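Local coordinates for putative 2,5-diketo-D-gluconic acid reductase B (Sinorhizobium meliloti, PDB 3UP8), which probably reduces methylglyoxal to hydroxyacetone with NADPH, as a member of the aldo/keto reductase family, at residues Phe42-Gly46 / Ala47-Arg51; Val96-Asp99 / Asn100-His103. All blocks are in the same frame, centred on the assembly; numbering follows the deposited sequence.

Contact 1 (Phe42-Gly46 / Ala47-Arg51); sequences FRMSG and AEVLR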
ATOM      1  N   PHE A  42      -7.492   0.855   5.290  1.00 20.34           N
ATOM      2  CA  PHE A  42      -7.280   2.141   5.956  1.00 21.95           C
ATOM      3  C   PHE A  42      -8.526   3.016   5.708  1.00 22.87           C
ATOM      4  O   PHE A  42      -9.020   3.099   4.585  1.00 23.65           O
ATOM      5  CB  PHE A  42      -5.989   2.757   5.397  1.00 21.74           C
ATOM      6  CG  PHE A  42      -5.781   4.206   5.708  1.00 22.96           C
ATOM      7  CD1 PHE A  42      -5.824   4.683   7.017  1.00 25.47           C
ATOM      8  CD2 PHE A  42      -5.470   5.091   4.680  1.00 23.90           C
ATOM      9  CE1 PHE A  42      -5.604   6.036   7.288  1.00 25.87           C
ATOM     10  CE2 PHE A  42      -5.260   6.442   4.932  1.00 23.89           C
ATOM     11  CZ  PHE A  42      -5.324   6.917   6.237  1.00 26.01           C
ATOM     12  N   ARG A  43      -9.063   3.597   6.775  1.00 24.06           N
ATOM     13  CA  ARG A  43     -10.240   4.478   6.712  1.00 25.65           C
ATOM     14  C   ARG A  43     -11.548   3.694   6.582  1.00 26.24           C
ATOM     15  O   ARG A  43     -12.610   4.283   6.432  1.00 26.48           O
ATOM     16  CB  ARG A  43     -10.129   5.508   5.567  1.00 26.23           C
ATOM     17  CG  ARG A  43      -8.943   6.471   5.647  1.00 27.52           C
ATOM     18  CD  ARG A  43      -8.602   7.058   4.264  1.00 32.08           C
ATOM     19  NE  ARG A  43      -9.672   7.908   3.760  1.00 34.02           N
ATOM     20  CZ  ARG A  43     -10.038   8.000   2.484  1.00 36.26           C
ATOM     21  NH1 ARG A  43      -9.411   7.307   1.536  1.00 35.95           N
ATOM     22  NH2 ARG A  43     -11.043   8.801   2.154  1.00 37.28           N
HETATM   23  N   MSE A  44     -11.482   2.370   6.634  1.00 26.68           N
HETATM   24  CA  MSE A  44     -12.694   1.570   6.510  1.00 27.41           C
HETATM   25  C   MSE A  44     -13.047   0.993   7.854  1.00 27.46           C
HETATM   26  O   MSE A  44     -12.170   0.487   8.552  1.00 27.84           O
HETATM   27  CB  MSE A  44     -12.507   0.436   5.511  1.00 27.58           C
HETATM   28  CG  MSE A  44     -12.384   0.898   4.088  1.00 30.25           C
HETATM   29 SE   MSE A  44     -12.392  -0.611   2.883  1.00 38.69          SE
HETATM   30  CE  MSE A  44     -14.188  -1.292   3.193  1.00 33.01           C
ATOM     31  N   SER A  45     -14.326   1.053   8.214  1.00 27.33           N
ATOM     32  CA  SER A  45     -14.799   0.419   9.446  1.00 27.47           C
ATOM     33  C   SER A  45     -14.824  -1.096   9.258  1.00 27.32           C
ATOM     34  O   SER A  45     -14.688  -1.588   8.137  1.00 27.40           O
ATOM     35  CB  SER A  45     -16.206   0.910   9.798  1.00 27.58           C
ATOM     36  OG  SER A  45     -17.148   0.307   8.930  1.00 28.44           O
ATOM     37  N   GLY A  46     -15.006  -1.830  10.351  1.00 27.43           N
ATOM     38  CA  GLY A  46     -15.182  -3.282  10.290  1.00 27.38           C
ATOM     39  C   GLY A  46     -16.384  -3.696   9.448  1.00 27.70           C
ATOM     40  O   GLY A  46     -16.301  -4.629   8.645  1.00 26.72           O
ATOM     41  N   ALA A  47     -17.502  -2.993   9.630  1.00 28.20           N
ATOM     42  CA  ALA A  47     -18.734  -3.306   8.907  1.00 29.17           C
ATOM     43  C   ALA A  47     -18.608  -3.050   7.408  1.00 29.38           C
ATOM     44  O   ALA A  47     -19.092  -3.848   6.612  1.00 29.22           O
ATOM     45  CB  ALA A  47     -19.929  -2.535   9.495  1.00 29.62           C
ATOM     46  N   GLU A  48     -17.960  -1.942   7.032  1.00 30.08           N
ATOM     47  CA  GLU A  48     -17.682  -1.649   5.620  1.00 30.86           C
ATOM     48  C   GLU A  48     -16.841  -2.751   4.963  1.00 30.56           C
ATOM     49  O   GLU A  48     -17.129  -3.172   3.838  1.00 30.73           O
ATOM     50  CB  GLU A  48     -16.986  -0.296   5.461  1.00 31.42           C
ATOM     51  CG  GLU A  48     -17.883   0.921   5.642  1.00 34.43           C
ATOM     52  CD  GLU A  48     -17.121   2.237   5.518  1.00 38.15           C
ATOM     53  OE1 GLU A  48     -16.095   2.419   6.212  1.00 39.06           O
ATOM     54  OE2 GLU A  48     -17.551   3.100   4.722  1.00 40.45           O
ATOM     55  N   VAL A  49     -15.807  -3.219   5.670  1.00 30.00           N
ATOM     56  CA  VAL A  49     -14.971  -4.333   5.201  1.00 29.30           C
ATOM     57  C   VAL A  49     -15.781  -5.622   4.981  1.00 29.66           C
ATOM     58  O   VAL A  49     -15.636  -6.278   3.941  1.00 29.20           O
ATOM     59  CB  VAL A  49     -13.758  -4.586   6.160  1.00 29.09           C
ATOM     60  CG1 VAL A  49     -13.081  -5.929   5.876  1.00 28.07           C
ATOM     61  CG2 VAL A  49     -12.758  -3.445   6.057  1.00 27.87           C
ATOM     62  N   LEU A  50     -16.630  -5.980   5.947  1.00 29.81           N
ATOM     63  CA  LEU A  50     -17.432  -7.205   5.844  1.00 30.67           C
ATOM     64  C   LEU A  50     -18.430  -7.168   4.684  1.00 31.27           C
ATOM     65  O   LEU A  50     -18.759  -8.207   4.112  1.00 31.59           O
ATOM     66  CB  LEU A  50     -18.203  -7.474   7.135  1.00 30.71           C
ATOM     67  CG  LEU A  50     -17.505  -8.006   8.376  1.00 30.37           C
ATOM     68  CD1 LEU A  50     -18.536  -8.102   9.492  1.00 31.75           C
ATOM     69  CD2 LEU A  50     -16.852  -9.349   8.119  1.00 29.82           C
ATOM     70  N   ARG A  51     -18.912  -5.973   4.357  1.00 31.78           N
ATOM     71  CA  ARG A  51     -19.830  -5.780   3.247  1.00 32.41           C
ATOM     72  C   ARG A  51     -19.102  -5.782   1.899  1.00 31.90           C
ATOM     73  O   ARG A  51     -19.494  -6.509   0.979  1.00 32.54           O
ATOM     74  CB  ARG A  51     -20.593  -4.465   3.426  1.00 32.78           C
ATOM     75  CG  ARG A  51     -21.854  -4.327   2.554  1.00 35.53           C
ATOM     76  CD  ARG A  51     -22.219  -2.858   2.355  1.00 39.78           C
ATOM     77  NE  ARG A  51     -22.104  -2.103   3.606  1.00 43.35           N
ATOM     78  CZ  ARG A  51     -21.628  -0.861   3.703  1.00 44.59           C
ATOM     79  NH1 ARG A  51     -21.218  -0.210   2.618  1.00 44.87           N
ATOM     80  NH2 ARG A  51     -21.558  -0.272   4.892  1.00 44.31           N
TER
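The side chain of Ser-45 overlaps the CB and CG of Glu-48, its OG 3.4 Å from Glu-48 CG, and the two residues exchange bonds as a capping box at the start of helix 46-59, the helix that follows the first strand of the TIM barrel. Ser-45 is the N-cap: OG accepts from Glu-48 N at 3.1 Å, with an N-H...O angle of 169°. In return, Ser-45 N donates to Glu-48 OE1 at 3.0 Å, nearly straight at 171° and directed at the anti lone pair of the carboxylate. OG reaches the helix because chi1 of 75° tucks it in between its own backbone N and carbonyl carbon. Replacing Glu-48 by an alanine would probably leave Ser-45 N without its carboxylate acceptor, keeping only the hydroxyl half of the capping box. The helix proper begins with Val-49 N bonded to Ser-45 O and Leu-50 N to Gly-46 O. Next to the cap, selenomethionine Met-44, whose O accepts from Asn-72 ND2, packs against the first turn. Its chain bends at the last torsion, which brings CE to 3.7 Å from Glu-48 CB and 3.9 Å from Val-49 CG2.

Contact 2 (Val96-Asp99 / Asn100-His103); sequences VWVD and NYRH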
ATOM      1  N   VAL A  96       2.712  -3.560  11.799  1.00 13.14           N
ATOM      2  CA  VAL A  96       2.942  -3.462  13.245  1.00 12.26           C
ATOM      3  C   VAL A  96       2.824  -2.014  13.724  1.00 12.91           C
ATOM      4  O   VAL A  96       3.522  -1.131  13.231  1.00 12.98           O
ATOM      5  CB  VAL A  96       4.322  -4.034  13.618  1.00 12.21           C
ATOM      6  CG1 VAL A  96       4.545  -3.977  15.118  1.00 10.70           C
ATOM      7  CG2 VAL A  96       4.443  -5.442  13.091  1.00 10.77           C
ATOM      8  N   TRP A  97       1.920  -1.792  14.675  1.00 13.00           N
ATOM      9  CA  TRP A  97       1.691  -0.481  15.261  1.00 13.81           C
ATOM     10  C   TRP A  97       2.853  -0.133  16.183  1.00 14.19           C
ATOM     11  O   TRP A  97       3.452  -1.012  16.817  1.00 14.04           O
ATOM     12  CB  TRP A  97       0.374  -0.453  16.050  1.00 14.50           C
ATOM     13  CG  TRP A  97       0.052   0.918  16.626  1.00 14.71           C
ATOM     14  CD1 TRP A  97      -0.178   1.224  17.939  1.00 16.85           C
ATOM     15  CD2 TRP A  97      -0.044   2.148  15.902  1.00 15.10           C
ATOM     16  NE1 TRP A  97      -0.423   2.570  18.073  1.00 16.58           N
ATOM     17  CE2 TRP A  97      -0.341   3.162  16.839  1.00 16.28           C
ATOM     18  CE3 TRP A  97       0.089   2.493  14.545  1.00 16.78           C
ATOM     19  CZ2 TRP A  97      -0.511   4.499  16.468  1.00 17.72           C
ATOM     20  CZ3 TRP A  97      -0.084   3.832  14.171  1.00 18.47           C
ATOM     21  CH2 TRP A  97      -0.380   4.814  15.132  1.00 17.55           C
ATOM     22  N   VAL A  98       3.172   1.154  16.244  1.00 14.70           N
ATOM     23  CA  VAL A  98       4.359   1.624  16.959  1.00 14.96           C
ATOM     24  C   VAL A  98       4.357   1.252  18.456  1.00 15.92           C
ATOM     25  O   VAL A  98       5.415   1.145  19.046  1.00 14.91           O
ATOM     26  CB  VAL A  98       4.573   3.153  16.787  1.00 15.47           C
ATOM     27  CG1 VAL A  98       4.687   3.538  15.289  1.00 13.60           C
ATOM     28  CG2 VAL A  98       3.461   3.960  17.457  1.00 16.51           C
ATOM     29  N   ASP A  99       3.182   1.055  19.067  1.00 16.37           N
ATOM     30  CA  ASP A  99       3.126   0.671  20.496  1.00 17.39           C
ATOM     31  C   ASP A  99       3.672  -0.741  20.701  1.00 16.51           C
ATOM     32  O   ASP A  99       3.975  -1.155  21.822  1.00 16.90           O
ATOM     33  CB  ASP A  99       1.685   0.731  21.030  1.00 18.17           C
ATOM     34  CG  ASP A  99       1.155   2.161  21.167  1.00 21.89           C
ATOM     35  OD1 ASP A  99       1.943   3.135  21.108  1.00 23.07           O
ATOM     36  OD2 ASP A  99      -0.072   2.301  21.347  1.00 27.18           O
ATOM     37  N   ASN A 100       3.773  -1.489  19.612  1.00 15.75           N
ATOM     38  CA  ASN A 100       4.210  -2.869  19.668  1.00 15.40           C
ATOM     39  C   ASN A 100       5.651  -3.078  19.201  1.00 15.12           C
ATOM     40  O   ASN A 100       6.042  -4.198  18.874  1.00 15.03           O
ATOM     41  CB  ASN A 100       3.260  -3.746  18.846  1.00 15.63           C
ATOM     42  CG  ASN A 100       1.830  -3.713  19.366  1.00 16.95           C
ATOM     43  OD1 ASN A 100       1.593  -3.589  20.568  1.00 17.84           O
ATOM     44  ND2 ASN A 100       0.870  -3.828  18.456  1.00 16.73           N
ATOM     45  N   TYR A 101       6.441  -2.014  19.173  1.00 14.81           N
ATOM     46  CA  TYR A 101       7.788  -2.090  18.601  1.00 14.77           C
ATOM     47  C   TYR A 101       8.867  -2.809  19.415  1.00 15.52           C
ATOM     48  O   TYR A 101       9.768  -3.387  18.835  1.00 15.10           O
ATOM     49  CB  TYR A 101       8.270  -0.697  18.206  1.00 14.48           C
ATOM     50  CG  TYR A 101       7.777  -0.245  16.845  1.00 14.07           C
ATOM     51  CD1 TYR A 101       8.089   1.024  16.380  1.00 15.61           C
ATOM     52  CD2 TYR A 101       7.005  -1.080  16.023  1.00 14.34           C
ATOM     53  CE1 TYR A 101       7.679   1.466  15.128  1.00 15.78           C
ATOM     54  CE2 TYR A 101       6.573  -0.641  14.753  1.00 15.38           C
ATOM     55  CZ  TYR A 101       6.916   0.639  14.325  1.00 16.43           C
ATOM     56  OH  TYR A 101       6.536   1.121  13.091  1.00 16.47           O
ATOM     57  N   ARG A 102       8.785  -2.785  20.743  1.00 16.18           N
ATOM     58  CA  ARG A 102       9.762  -3.535  21.538  1.00 17.92           C
ATOM     59  C   ARG A 102       9.649  -5.028  21.226  1.00 17.77           C
ATOM     60  O   ARG A 102       8.547  -5.539  21.003  1.00 17.63           O
ATOM     61  CB  ARG A 102       9.573  -3.270  23.032  1.00 18.56           C
ATOM     62  CG  ARG A 102       9.786  -1.801  23.405  1.00 22.09           C
ATOM     63  CD  ARG A 102       9.943  -1.594  24.907  1.00 30.16           C
ATOM     64  NE  ARG A 102      10.738  -2.660  25.527  1.00 35.57           N
ATOM     65  CZ  ARG A 102      10.984  -2.759  26.833  1.00 39.08           C
ATOM     66  NH1 ARG A 102      10.513  -1.849  27.681  1.00 40.81           N
ATOM     67  NH2 ARG A 102      11.699  -3.777  27.295  1.00 40.67           N
ATOM     68  N   HIS A 103      10.785  -5.719  21.199  1.00 17.91           N
ATOM     69  CA  HIS A 103      10.839  -7.118  20.731  1.00 17.92           C
ATOM     70  C   HIS A 103       9.675  -8.013  21.188  1.00 18.17           C
ATOM     71  O   HIS A 103       8.975  -8.595  20.354  1.00 17.45           O
ATOM     72  CB  HIS A 103      12.164  -7.803  21.108  1.00 17.54           C
ATOM     73  CG  HIS A 103      12.194  -9.251  20.740  1.00 17.53           C
ATOM     74  ND1 HIS A 103      11.891 -10.252  21.635  1.00 17.88           N
ATOM     75  CD2 HIS A 103      12.399  -9.861  19.549  1.00 17.06           C
ATOM     76  CE1 HIS A 103      11.968 -11.424  21.027  1.00 17.98           C
ATOM     77  NE2 HIS A 103      12.278 -11.215  19.759  1.00 18.57           N
TER
HETATM   78  O   HOH W   1       6.548  -1.914  22.530  1.00 17.68           O
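The backbone from Val-96 to Tyr-101 leaves the end of strand 91-96 and coils through a short 3-10 turn at Val-98 and Asp-99. Two bonds of i to i+3 spacing define it: Asn-100 N to Trp-97 O at 2.9 Å, with the donor 41° above the carbonyl plane, and a weak one from Tyr-101 N to Val-98 O at 3.3 Å. A water extends the turn, donating to Asp-99 O and accepting from Arg-102 N, the residue at the N-cap of helix 103-117. The Tyr-101 ring folds back over this turn. Val-98 CA sits above its face, 3.6 Å from the ring centroid and only 3° off the normal, which is the geometry of a CH-pi contact. From the same residue, CG1 reaches Tyr-101 CE1 at 3.6 Å; it lies anti to the carbonyl carbon (chi1 -57°). Val-96 CG1 comes instead to the ring's edge, in its plane, 3.9 Å from Tyr-101 CD2. This is the loop after the third strand of the aldo/keto reductase TIM barrel, at the end of the barrel where the active site of this family lies. Tyr-101 OH is hydrogen-bonded to Trp-129 O, in the loop after the next strand, so the ring spans two neighbouring loops with its phenolic oxygen satisfied. Asn-100 faces other partners: its CB lies 3.4 Å from Trp-97 O, while ND2 bonds to Gln-68 OE1, which also accepts from Trp-97 N. One glutamine oxygen thus ties both segments to the loop after strand 63-65. The Trp-97 indole leads away from residues 100-103, and Val-98 CG2 packs over the centre of one of its faces at 3.9 Å from the ring plane.

Contacts 1 and 2 belong to the loops after the first and third strands of the same barrel; their centres are 24 Å apart and their nearest atoms about 9 Å, without touching. Both come close to residues of the predicted catalytic site. In contact 1 the side chain of Met-44 is about 7 Å from that of Tyr-70, the predicted proton donor. In contact 2 the side chain of Trp-97 is about 4 Å from that of His-128, a predicted substrate-binding residue, and Val-96 directly follows Lys-95, predicted to lower the tyrosine's pKa. The loop after strand 63-65 is hydrogen-bonded to both contacts, to the first through Asn-72 and to the second through Gln-68.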